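Local atomic coordinates of beta-Ala-His dipeptidase (Homo sapiens, PDB entry 3DLJ), a protein that hydrolyses Xaa-His dipeptides, above all carnosine and anserine, as a secreted zinc-dependent homodimeric peptidase of the M20A family. Residues 64-69 against 153-158; 57-62 against 90-95; 28-33 against 147-152. All blocks are in the same frame, centred on the assembly; numbering follows the deposited sequence.

Contact 1: residues 64-69 against 153-158; sequences QRLGAR and NAVSAF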
ATOM      1  N   GLN A  64      -5.071  24.841  -2.774  1.00 38.49           N
ATOM      2  CA  GLN A  64      -5.643  26.160  -3.012  1.00 38.57           C
ATOM      3  C   GLN A  64      -4.603  27.201  -3.443  1.00 38.31           C
ATOM      4  O   GLN A  64      -4.846  28.004  -4.367  1.00 37.54           O
ATOM      5  CB  GLN A  64      -6.341  26.669  -1.759  1.00 39.45           C
ATOM      6  CG  GLN A  64      -7.661  25.996  -1.434  1.00 42.36           C
ATOM      7  CD  GLN A  64      -8.544  26.852  -0.529  1.00 45.44           C
ATOM      8  OE1 GLN A  64      -8.466  28.082  -0.554  1.00 46.37           O
ATOM      9  NE2 GLN A  64      -9.398  26.203   0.257  1.00 46.00           N
ATOM     10  N   ARG A  65      -3.461  27.203  -2.761  1.00 37.92           N
ATOM     11  CA  ARG A  65      -2.387  28.137  -3.069  1.00 38.12           C
ATOM     12  C   ARG A  65      -1.838  27.901  -4.473  1.00 37.80           C
ATOM     13  O   ARG A  65      -1.346  28.826  -5.103  1.00 37.79           O
ATOM     14  CB  ARG A  65      -1.278  28.085  -2.008  1.00 37.78           C
ATOM     15  CG  ARG A  65      -1.712  28.663  -0.645  1.00 38.90           C
ATOM     16  CD  ARG A  65      -0.538  28.860   0.323  1.00 39.56           C
ATOM     17  N   LEU A  66      -1.959  26.665  -4.954  1.00 37.70           N
ATOM     18  CA  LEU A  66      -1.574  26.277  -6.317  1.00 37.11           C
ATOM     19  C   LEU A  66      -2.559  26.735  -7.383  1.00 36.15           C
ATOM     20  O   LEU A  66      -2.231  26.741  -8.565  1.00 35.86           O
ATOM     21  CB  LEU A  66      -1.449  24.747  -6.417  1.00 37.57           C
ATOM     22  CG  LEU A  66      -0.087  24.181  -6.012  1.00 40.06           C
ATOM     23  CD1 LEU A  66       0.156  22.834  -6.672  1.00 40.13           C
ATOM     24  CD2 LEU A  66       1.040  25.206  -6.356  1.00 40.17           C
ATOM     25  N   GLY A  67      -3.774  27.071  -6.976  1.00 34.89           N
ATOM     26  CA  GLY A  67      -4.784  27.481  -7.935  1.00 34.39           C
ATOM     27  C   GLY A  67      -5.986  26.575  -8.078  1.00 34.38           C
ATOM     28  O   GLY A  67      -6.867  26.859  -8.873  1.00 34.90           O
ATOM     29  N   ALA A  68      -6.026  25.488  -7.309  1.00 34.31           N
ATOM     30  CA  ALA A  68      -7.116  24.508  -7.373  1.00 34.25           C
ATOM     31  C   ALA A  68      -8.387  24.968  -6.636  1.00 34.67           C
ATOM     32  O   ALA A  68      -8.303  25.618  -5.577  1.00 34.32           O
ATOM     33  CB  ALA A  68      -6.643  23.160  -6.819  1.00 33.75           C
ATOM     34  N   ARG A  69      -9.552  24.659  -7.217  1.00 34.77           N
ATOM     35  CA  ARG A  69     -10.822  24.660  -6.473  1.00 35.11           C
ATOM     36  C   ARG A  69     -10.757  23.443  -5.535  1.00 35.30           C
ATOM     37  O   ARG A  69     -10.604  22.320  -5.997  1.00 34.59           O
ATOM     38  CB  ARG A  69     -12.043  24.582  -7.415  1.00 34.61           C
ATOM     39  CG  ARG A  69     -13.409  24.731  -6.715  1.00 34.79           C
ATOM     40  CD  ARG A  69     -14.634  24.472  -7.629  1.00 34.86           C
ATOM     41  NE  ARG A  69     -14.695  23.111  -8.164  1.00 36.36           N
ATOM     42  CZ  ARG A  69     -15.023  22.015  -7.466  1.00 41.05           C
ATOM     43  NH1 ARG A  69     -15.321  22.090  -6.164  1.00 42.00           N
ATOM     44  NH2 ARG A  69     -15.028  20.820  -8.064  1.00 39.69           N
ATOM     45  N   ASN A 153       4.335  18.877  -6.378  1.00 29.54           N
ATOM     46  CA  ASN A 153       5.495  19.691  -6.723  1.00 28.75           C
ATOM     47  C   ASN A 153       5.643  19.846  -8.243  1.00 28.92           C
ATOM     48  O   ASN A 153       5.904  20.938  -8.700  1.00 28.71           O
ATOM     49  CB  ASN A 153       6.784  19.143  -6.077  1.00 28.88           C
ATOM     50  CG  ASN A 153       6.785  19.264  -4.534  1.00 29.40           C
ATOM     51  OD1 ASN A 153       6.062  20.049  -3.975  1.00 31.15           O
ATOM     52  ND2 ASN A 153       7.615  18.479  -3.868  1.00 27.77           N
ATOM     53  N   ALA A 154       5.469  18.761  -9.015  1.00 29.02           N
ATOM     54  CA  ALA A 154       5.388  18.847 -10.485  1.00 29.47           C
ATOM     55  C   ALA A 154       4.401  19.927 -10.984  1.00 29.36           C
ATOM     56  O   ALA A 154       4.749  20.754 -11.844  1.00 29.42           O
ATOM     57  CB  ALA A 154       5.061  17.469 -11.113  1.00 29.15           C
ATOM     58  N   VAL A 155       3.173  19.894 -10.473  1.00 29.20           N
ATOM     59  CA  VAL A 155       2.158  20.903 -10.801  1.00 29.73           C
ATOM     60  C   VAL A 155       2.639  22.304 -10.446  1.00 30.16           C
ATOM     61  O   VAL A 155       2.459  23.238 -11.221  1.00 31.08           O
ATOM     62  CB  VAL A 155       0.803  20.642 -10.079  1.00 29.75           C
ATOM     63  CG1 VAL A 155      -0.134  21.828 -10.280  1.00 30.80           C
ATOM     64  CG2 VAL A 155       0.146  19.386 -10.596  1.00 28.62           C
ATOM     65  N   SER A 156       3.261  22.437  -9.280  1.00 30.43           N
ATOM     66  CA  SER A 156       3.746  23.719  -8.782  1.00 30.45           C
ATOM     67  C   SER A 156       4.898  24.300  -9.627  1.00 30.54           C
ATOM     68  O   SER A 156       5.121  25.506  -9.600  1.00 30.74           O
ATOM     69  CB  SER A 156       4.139  23.596  -7.309  1.00 30.42           C
ATOM     70  OG  SER A 156       5.484  23.151  -7.194  1.00 32.52           O
ATOM     71  N   ALA A 157       5.601  23.459 -10.392  1.00 30.48           N
ATOM     72  CA  ALA A 157       6.614  23.927 -11.339  1.00 30.71           C
ATOM     73  C   ALA A 157       6.022  24.629 -12.571  1.00 30.95           C
ATOM     74  O   ALA A 157       6.499  25.693 -12.940  1.00 31.60           O
ATOM     75  CB  ALA A 157       7.534  22.792 -11.758  1.00 30.78           C
ATOM     76  N   PHE A 158       4.999  24.035 -13.204  1.00 30.92           N
ATOM     77  CA  PHE A 158       4.240  24.675 -14.297  1.00 30.40           C
ATOM     78  C   PHE A 158       3.559  25.965 -13.808  1.00 30.70           C
ATOM     79  O   PHE A 158       3.518  26.961 -14.513  1.00 30.93           O
ATOM     80  CB  PHE A 158       3.154  23.734 -14.857  1.00 29.48           C
ATOM     81  CG  PHE A 158       3.673  22.576 -15.673  1.00 29.29           C
ATOM     82  CD1 PHE A 158       4.127  21.419 -15.059  1.00 29.46           C
ATOM     83  CD2 PHE A 158       3.657  22.624 -17.068  1.00 28.74           C
ATOM     84  CE1 PHE A 158       4.592  20.344 -15.811  1.00 27.57           C
ATOM     85  CE2 PHE A 158       4.127  21.551 -17.816  1.00 29.38           C
ATOM     86  CZ  PHE A 158       4.588  20.401 -17.169  1.00 28.51           C
TER

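Contact 2: residues 57-62 against 90-95; sequences AVAADT and PVILAE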
ATOM      1  N   ALA A  57      -5.918  19.478   6.318  1.00 34.60           N
ATOM      2  CA  ALA A  57      -6.025  20.943   6.225  1.00 33.53           C
ATOM      3  C   ALA A  57      -4.797  21.593   5.581  1.00 33.00           C
ATOM      4  O   ALA A  57      -4.923  22.527   4.772  1.00 32.82           O
ATOM      5  CB  ALA A  57      -6.300  21.537   7.611  1.00 33.78           C
ATOM      6  N   VAL A  58      -3.612  21.093   5.923  1.00 33.05           N
ATOM      7  CA  VAL A  58      -2.353  21.562   5.323  1.00 33.70           C
ATOM      8  C   VAL A  58      -2.294  21.282   3.802  1.00 34.51           C
ATOM      9  O   VAL A  58      -1.886  22.155   3.009  1.00 33.99           O
ATOM     10  CB  VAL A  58      -1.121  20.954   6.051  1.00 34.11           C
ATOM     11  CG1 VAL A  58       0.189  21.169   5.237  1.00 32.91           C
ATOM     12  CG2 VAL A  58      -0.990  21.551   7.453  1.00 33.22           C
ATOM     13  N   ALA A  59      -2.716  20.072   3.420  1.00 35.07           N
ATOM     14  CA  ALA A  59      -2.876  19.670   2.016  1.00 35.77           C
ATOM     15  C   ALA A  59      -3.949  20.476   1.252  1.00 36.14           C
ATOM     16  O   ALA A  59      -3.725  20.867   0.108  1.00 35.84           O
ATOM     17  CB  ALA A  59      -3.163  18.166   1.922  1.00 34.97           C
ATOM     18  N   ALA A  60      -5.107  20.715   1.875  1.00 36.86           N
ATOM     19  CA  ALA A  60      -6.165  21.534   1.259  1.00 37.22           C
ATOM     20  C   ALA A  60      -5.646  22.920   0.970  1.00 37.98           C
ATOM     21  O   ALA A  60      -5.945  23.492  -0.084  1.00 38.09           O
ATOM     22  CB  ALA A  60      -7.374  21.630   2.165  1.00 37.27           C
ATOM     23  N   ASP A  61      -4.860  23.466   1.906  1.00 38.79           N
ATOM     24  CA  ASP A  61      -4.300  24.814   1.739  1.00 39.46           C
ATOM     25  C   ASP A  61      -3.238  24.847   0.660  1.00 38.68           C
ATOM     26  O   ASP A  61      -3.172  25.799  -0.118  1.00 38.09           O
ATOM     27  CB  ASP A  61      -3.749  25.408   3.041  1.00 40.34           C
ATOM     28  CG  ASP A  61      -3.227  26.826   2.842  1.00 44.76           C
ATOM     29  OD1 ASP A  61      -4.000  27.678   2.311  1.00 47.96           O
ATOM     30  OD2 ASP A  61      -2.044  27.087   3.183  1.00 48.88           O
ATOM     31  N   THR A  62      -2.424  23.799   0.607  1.00 37.86           N
ATOM     32  CA  THR A  62      -1.405  23.668  -0.423  1.00 37.74           C
ATOM     33  C   THR A  62      -1.996  23.687  -1.830  1.00 37.51           C
ATOM     34  O   THR A  62      -1.478  24.368  -2.706  1.00 37.92           O
ATOM     35  CB  THR A  62      -0.553  22.391  -0.216  1.00 37.37           C
ATOM     36  OG1 THR A  62       0.241  22.570   0.945  1.00 37.51           O
ATOM     37  CG2 THR A  62       0.383  22.129  -1.412  1.00 37.52           C
ATOM     38  N   PRO A  90     -11.500  14.629   6.595  1.00 38.24           N
ATOM     39  CA  PRO A  90     -12.171  14.973   5.348  1.00 37.66           C
ATOM     40  C   PRO A  90     -11.442  14.410   4.151  1.00 36.97           C
ATOM     41  O   PRO A  90     -10.244  14.101   4.231  1.00 37.22           O
ATOM     42  CB  PRO A  90     -12.156  16.515   5.330  1.00 37.55           C
ATOM     43  CG  PRO A  90     -11.048  16.910   6.234  1.00 38.04           C
ATOM     44  CD  PRO A  90     -11.041  15.832   7.315  1.00 38.63           C
ATOM     45  N   VAL A  91     -12.174  14.222   3.063  1.00 35.92           N
ATOM     46  CA  VAL A  91     -11.550  13.829   1.828  1.00 35.40           C
ATOM     47  C   VAL A  91     -11.398  15.114   1.004  1.00 35.49           C
ATOM     48  O   VAL A  91     -12.343  15.895   0.882  1.00 35.09           O
ATOM     49  CB  VAL A  91     -12.349  12.746   1.081  1.00 34.96           C
ATOM     50  CG1 VAL A  91     -11.839  12.610  -0.340  1.00 33.90           C
ATOM     51  CG2 VAL A  91     -12.228  11.387   1.809  1.00 33.26           C
ATOM     52  N   ILE A  92     -10.197  15.348   0.484  1.00 35.40           N
ATOM     53  CA  ILE A  92     -10.010  16.449  -0.428  1.00 34.90           C
ATOM     54  C   ILE A  92     -10.457  16.023  -1.809  1.00 34.65           C
ATOM     55  O   ILE A  92     -10.014  14.992  -2.320  1.00 34.40           O
ATOM     56  CB  ILE A  92      -8.558  16.945  -0.459  1.00 35.65           C
ATOM     57  CG1 ILE A  92      -8.221  17.593   0.883  1.00 35.90           C
ATOM     58  CG2 ILE A  92      -8.338  17.918  -1.655  1.00 33.84           C
ATOM     59  CD1 ILE A  92      -6.774  17.924   1.037  1.00 38.38           C
ATOM     60  N   LEU A  93     -11.369  16.812  -2.378  1.00 34.28           N
ATOM     61  CA  LEU A  93     -11.762  16.691  -3.774  1.00 34.30           C
ATOM     62  C   LEU A  93     -11.453  18.000  -4.478  1.00 34.51           C
ATOM     63  O   LEU A  93     -12.213  18.968  -4.341  1.00 34.56           O
ATOM     64  CB  LEU A  93     -13.252  16.367  -3.895  1.00 33.85           C
ATOM     65  CG  LEU A  93     -13.758  14.991  -3.440  1.00 32.60           C
ATOM     66  CD1 LEU A  93     -15.245  14.908  -3.732  1.00 30.77           C
ATOM     67  CD2 LEU A  93     -13.028  13.877  -4.152  1.00 29.92           C
ATOM     68  N   ALA A  94     -10.346  18.023  -5.228  1.00 34.74           N
ATOM     69  CA  ALA A  94      -9.811  19.264  -5.816  1.00 35.21           C
ATOM     70  C   ALA A  94      -9.694  19.216  -7.339  1.00 35.94           C
ATOM     71  O   ALA A  94      -9.373  18.170  -7.903  1.00 35.75           O
ATOM     72  CB  ALA A  94      -8.460  19.591  -5.194  1.00 35.12           C
ATOM     73  N   GLU A  95      -9.978  20.344  -8.002  1.00 36.88           N
ATOM     74  CA  GLU A  95      -9.802  20.468  -9.455  1.00 37.48           C
ATOM     75  C   GLU A  95      -8.911  21.660  -9.825  1.00 37.27           C
ATOM     76  O   GLU A  95      -9.118  22.774  -9.356  1.00 37.25           O
ATOM     77  CB  GLU A  95     -11.157  20.470 -10.225  1.00 37.28           C
ATOM     78  CG  GLU A  95     -11.838  21.821 -10.493  1.00 38.12           C
ATOM     79  CD  GLU A  95     -13.203  21.709 -11.219  1.00 38.77           C
ATOM     80  OE1 GLU A  95     -14.239  22.153 -10.670  1.00 38.26           O
ATOM     81  OE2 GLU A  95     -13.246  21.194 -12.356  1.00 41.93           O
TER

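Contact 3: residues 28-33 against 147-152; sequences VQTLKE and PVLAWI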
ATOM      1  N   VAL A  28      12.192  18.867  -0.566  1.00 30.14           N
ATOM      2  CA  VAL A  28      12.610  17.958   0.502  1.00 29.32           C
ATOM      3  C   VAL A  28      12.284  18.516   1.888  1.00 30.00           C
ATOM      4  O   VAL A  28      12.023  17.754   2.813  1.00 30.33           O
ATOM      5  CB  VAL A  28      14.153  17.659   0.426  1.00 29.22           C
ATOM      6  CG1 VAL A  28      14.669  17.004   1.722  1.00 28.46           C
ATOM      7  CG2 VAL A  28      14.482  16.786  -0.773  1.00 28.19           C
ATOM      8  N   GLN A  29      12.288  19.842   2.031  1.00 29.87           N
ATOM      9  CA  GLN A  29      11.896  20.456   3.285  1.00 30.33           C
ATOM     10  C   GLN A  29      10.381  20.404   3.457  1.00 30.12           C
ATOM     11  O   GLN A  29       9.907  20.214   4.567  1.00 30.27           O
ATOM     12  CB  GLN A  29      12.421  21.906   3.389  1.00 30.77           C
ATOM     13  CG  GLN A  29      11.847  22.698   4.542  1.00 30.92           C
ATOM     14  CD  GLN A  29      12.339  22.219   5.909  1.00 33.92           C
ATOM     15  OE1 GLN A  29      13.455  21.712   6.049  1.00 33.92           O
ATOM     16  NE2 GLN A  29      11.501  22.387   6.922  1.00 32.80           N
ATOM     17  N   THR A  30       9.617  20.581   2.377  1.00 29.93           N
ATOM     18  CA  THR A  30       8.173  20.395   2.483  1.00 30.61           C
ATOM     19  C   THR A  30       7.860  18.957   2.917  1.00 31.05           C
ATOM     20  O   THR A  30       7.027  18.741   3.797  1.00 31.57           O
ATOM     21  CB  THR A  30       7.433  20.718   1.194  1.00 30.91           C
ATOM     22  OG1 THR A  30       7.702  22.077   0.836  1.00 31.82           O
ATOM     23  CG2 THR A  30       5.929  20.541   1.386  1.00 29.33           C
ATOM     24  N   LEU A  31       8.556  17.979   2.343  1.00 30.48           N
ATOM     25  CA  LEU A  31       8.331  16.611   2.763  1.00 30.10           C
ATOM     26  C   LEU A  31       8.649  16.410   4.253  1.00 30.58           C
ATOM     27  O   LEU A  31       7.895  15.756   4.963  1.00 31.31           O
ATOM     28  CB  LEU A  31       9.089  15.627   1.860  1.00 29.75           C
ATOM     29  CG  LEU A  31       8.934  14.140   2.196  1.00 29.92           C
ATOM     30  CD1 LEU A  31       7.463  13.717   2.198  1.00 27.59           C
ATOM     31  CD2 LEU A  31       9.770  13.267   1.227  1.00 28.63           C
ATOM     32  N   LYS A  32       9.772  16.963   4.714  1.00 31.40           N
ATOM     33  CA  LYS A  32      10.150  16.954   6.130  1.00 31.95           C
ATOM     34  C   LYS A  32       9.015  17.510   7.017  1.00 32.01           C
ATOM     35  O   LYS A  32       8.676  16.914   8.048  1.00 31.63           O
ATOM     36  CB  LYS A  32      11.443  17.767   6.332  1.00 31.69           C
ATOM     37  CG  LYS A  32      11.980  17.776   7.773  1.00 32.03           C
ATOM     38  CD  LYS A  32      13.400  18.365   7.816  1.00 33.14           C
ATOM     39  CE  LYS A  32      14.187  17.871   9.048  1.00 33.22           C
ATOM     40  NZ  LYS A  32      13.957  18.745  10.235  1.00 33.86           N
ATOM     41  N   GLU A  33       8.415  18.621   6.578  1.00 32.17           N
ATOM     42  CA  GLU A  33       7.285  19.246   7.274  1.00 32.46           C
ATOM     43  C   GLU A  33       6.023  18.403   7.225  1.00 32.31           C
ATOM     44  O   GLU A  33       5.292  18.351   8.205  1.00 32.84           O
ATOM     45  CB  GLU A  33       6.987  20.628   6.716  1.00 32.47           C
ATOM     46  CG  GLU A  33       8.051  21.664   7.034  1.00 36.23           C
ATOM     47  CD  GLU A  33       7.945  22.908   6.166  1.00 41.97           C
ATOM     48  OE1 GLU A  33       8.872  23.741   6.241  1.00 44.32           O
ATOM     49  OE2 GLU A  33       6.956  23.063   5.402  1.00 44.56           O
ATOM     50  N   PRO A 147       5.364  10.501  -2.727  1.00 29.32           N
ATOM     51  CA  PRO A 147       4.720  10.534  -4.043  1.00 29.33           C
ATOM     52  C   PRO A 147       3.536  11.514  -4.190  1.00 29.78           C
ATOM     53  O   PRO A 147       3.321  12.046  -5.276  1.00 31.16           O
ATOM     54  CB  PRO A 147       4.291   9.060  -4.267  1.00 28.59           C
ATOM     55  CG  PRO A 147       5.132   8.266  -3.369  1.00 27.19           C
ATOM     56  CD  PRO A 147       5.273   9.155  -2.126  1.00 28.95           C
ATOM     57  N   VAL A 148       2.785  11.775  -3.134  1.00 30.38           N
ATOM     58  CA  VAL A 148       1.767  12.829  -3.220  1.00 30.14           C
ATOM     59  C   VAL A 148       2.421  14.185  -3.476  1.00 30.39           C
ATOM     60  O   VAL A 148       1.953  14.965  -4.320  1.00 30.78           O
ATOM     61  CB  VAL A 148       0.822  12.897  -1.987  1.00 29.68           C
ATOM     62  CG1 VAL A 148      -0.102  14.118  -2.069  1.00 27.79           C
ATOM     63  CG2 VAL A 148      -0.008  11.639  -1.880  1.00 29.29           C
ATOM     64  N   LEU A 149       3.508  14.461  -2.759  1.00 30.75           N
ATOM     65  CA  LEU A 149       4.210  15.752  -2.895  1.00 29.64           C
ATOM     66  C   LEU A 149       4.949  15.869  -4.202  1.00 29.01           C
ATOM     67  O   LEU A 149       5.039  16.953  -4.737  1.00 29.53           O
ATOM     68  CB  LEU A 149       5.150  16.008  -1.713  1.00 29.56           C
ATOM     69  CG  LEU A 149       4.451  16.642  -0.500  1.00 31.60           C
ATOM     70  CD1 LEU A 149       5.369  16.655   0.736  1.00 30.72           C
ATOM     71  CD2 LEU A 149       3.966  18.068  -0.838  1.00 30.00           C
ATOM     72  N   ALA A 150       5.487  14.759  -4.703  1.00 28.25           N
ATOM     73  CA  ALA A 150       6.153  14.734  -5.994  1.00 28.02           C
ATOM     74  C   ALA A 150       5.202  15.159  -7.122  1.00 28.76           C
ATOM     75  O   ALA A 150       5.595  15.936  -8.008  1.00 29.37           O
ATOM     76  CB  ALA A 150       6.745  13.369  -6.271  1.00 27.11           C
ATOM     77  N   TRP A 151       3.970  14.651  -7.069  1.00 29.21           N
ATOM     78  CA  TRP A 151       2.869  15.037  -7.962  1.00 29.76           C
ATOM     79  C   TRP A 151       2.502  16.494  -7.797  1.00 29.92           C
ATOM     80  O   TRP A 151       2.421  17.231  -8.791  1.00 30.09           O
ATOM     81  CB  TRP A 151       1.618  14.148  -7.711  1.00 29.06           C
ATOM     82  CG  TRP A 151       0.453  14.422  -8.636  1.00 29.33           C
ATOM     83  CD1 TRP A 151      -0.559  15.324  -8.432  1.00 30.22           C
ATOM     84  CD2 TRP A 151       0.167  13.787  -9.906  1.00 29.91           C
ATOM     85  NE1 TRP A 151      -1.443  15.302  -9.495  1.00 29.90           N
ATOM     86  CE2 TRP A 151      -1.037  14.360 -10.400  1.00 29.25           C
ATOM     87  CE3 TRP A 151       0.793  12.776 -10.661  1.00 28.81           C
ATOM     88  CZ2 TRP A 151      -1.620  13.964 -11.618  1.00 29.33           C
ATOM     89  CZ3 TRP A 151       0.204  12.381 -11.883  1.00 28.17           C
ATOM     90  CH2 TRP A 151      -0.983  12.976 -12.339  1.00 29.54           C
ATOM     91  N   ILE A 152       2.287  16.915  -6.545  1.00 30.28           N
ATOM     92  CA  ILE A 152       1.961  18.317  -6.241  1.00 29.91           C
ATOM     93  C   ILE A 152       3.093  19.275  -6.647  1.00 29.92           C
ATOM     94  O   ILE A 152       2.837  20.366  -7.181  1.00 29.82           O
ATOM     95  CB  ILE A 152       1.562  18.524  -4.746  1.00 30.64           C
ATOM     96  CG1 ILE A 152       0.139  17.996  -4.492  1.00 30.38           C
ATOM     97  CG2 ILE A 152       1.696  20.011  -4.334  1.00 30.07           C
ATOM     98  CD1 ILE A 152      -0.231  17.811  -3.000  1.00 29.83           C
TER

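Contact 1: residues 64-69 against 153-158
Leu66 meets Val155 and Ser156 with its two methyl branches, and its side chain supplies every contact that segment 64-69 makes with 153-158. Its CB starts out toward helix 141-160, and the fork at CG splits the work. CD1 lies 3.8 Å from Val155 CG1, the two side chains crossing at a slant, and it also comes within 4.1 Å of the backbone N of Ser156. CD2 goes to the serine, 3.6 Å from Ser156 CB. Val155 offers CG1 because that methyl stands opposite its own backbone N (chi1 171°).

Ser156 contributes carbon here and keeps its hydroxyl at home. With chi1 at 87°, OG sits between the backbone N and the carbonyl carbon and gives a 2.7 Å hydrogen bond to Asn153 O in its own helix. The donor is tilted 16° from the carbonyl plane, and this bond satisfies the polar end without a partner in 64-69. Shortening Leu66 to an alanine removes both methyls, which would probably take from Val155 CG1 and Ser156 CB the cover this side chain gives and open a gap between the segments.

Directly after Leu66 the chain turns at Gly67, whose positive phi and 3.0 Å bond from Gly67 N to Gln64 O belong to a Schellman motif closing helix 46-65. Strand 69-73 follows. Leu66 O accepts a hydrogen bond from Arg159 NE, a second tie to helix 141-160, whose Val155 also packs on Phe478 of helix 464-482 while Ser156 touches Phe27 of helix 24-35.

Contact 2: residues 57-62 against 90-95
Ile92, Ala60 and Ala59 account for most of the surface that segments 57-62 and 90-95 bury against each other, with Ile92 alone supplying 60 of the 113 Å². All three are buried, and the nearest CA pair, Ala60 and Ile92 at 6.6 Å, shows how near the helix comes to the strand.

The touching end of Ile92 is its CD1 methyl. Its CG1 branch stands opposite the carbonyl carbon (chi1 -68°), and the extended second torsion of 171° carries CD1 out to the helix surface. There it meets backbone as well as side chain: Ile92 CD1 is 3.4 Å from Ala60 N, and 3.7 Å from Ala60 CA. The two alanine methyls meet the same CD1, Ala59 CB at 3.7 Å and Ala60 CB at 3.9 Å. One isoleucine methyl thus rests on two consecutive helix residues, and the single-carbon side chains of Ala59 and Ala60 let it approach the main chain. The contact is wholly apolar in its side chains.

Beside the contact, Thr62 OG1 is satisfied inside the helix by its 3.0 Å hydrogen bond to Val58 O, which takes Thr62 N from the opposite face of its plane.

Ala59 additionally packs on Leu111, and its side chain is about 10 Å from that of the zinc ligand His110. In the fold, helix 46-65 lies against one face of the mixed six-stranded sheet, where strand 91-96 runs antiparallel to both 69-73 and 168-174. Ala60 also touches Val70 and Ser72 of strand 69-73, and Leu63 of the same helix extends the packing onto Ile92 and Ala94.

Contact 3: residues 28-33 against 147-152
A helix-helix packing in the zinc-bearing part of this M20 peptidase brings helix 24-35 against helix 141-160, with Leu149 reaching between Thr30 and Leu31. Leu149 buries 70 of the 126 Å² involved, and the closest CA pair is Leu31 with Leu149 at 7.1 Å.

The two methyls of Leu149 take different neighbours. Leu149 CD1 approaches the backbone of the first helix, 3.6 Å from Leu31 CA, and also lies 3.9 Å from Leu31 CD1. Leu149 CD2 turns to the preceding residue, 3.9 Å from Thr30 CG2. In Thr30 a chi1 of -59° sets OG1 beside the backbone N and leaves CG2 anti to it, while OG1 hydrogen-bonds to Glu26 O one turn earlier.

On segment 28-33, Gln29 NE2 donates to Glu33 OE1 at 3.0 Å in a nearly straight bond of 173°. The oxygen lies in the Gln29 amide plane, whereas the donor meets OE1 on its anti side, out of the carboxylate plane.

Tyr467 of helix 464-482 touches both Leu31 and Leu149, and Trp34 also packs on Leu149. Leu31's side chain is about 10 Å from that of the zinc ligand Asp143. The side-chain groups that meet across the helices are hydrocarbon, so their association rests on shape and burial, with the threonine hydroxyl already satisfied inside its own helix.

How the contacts relate
The three contacts lie on the same side of the chain's centre, with centres 12 to 14 Å apart. Contacts 1 and 2 share helix 46-65, contacts 1 and 3 helix 141-160, and helices 24-35 and 46-65 are consecutive. Along the chain the order is 28-33, 57-62, 64-69, 90-95, 147-152, 153-158: contact 1 interleaves with both others, while both segments of contact 2 fall between those of contact 3. Direct links join them: Arg69 NE and Glu95 OE1 form a 2.7 Å salt bridge, Thr62 CG2 lies 3.8 Å from Ile152 CG2, and Leu66 CD1 3.7 Å from Ile152 O. Three helices pack together and, through strand 91-96, onto the sheet; helix 141-160 carries zinc ligand Asp143.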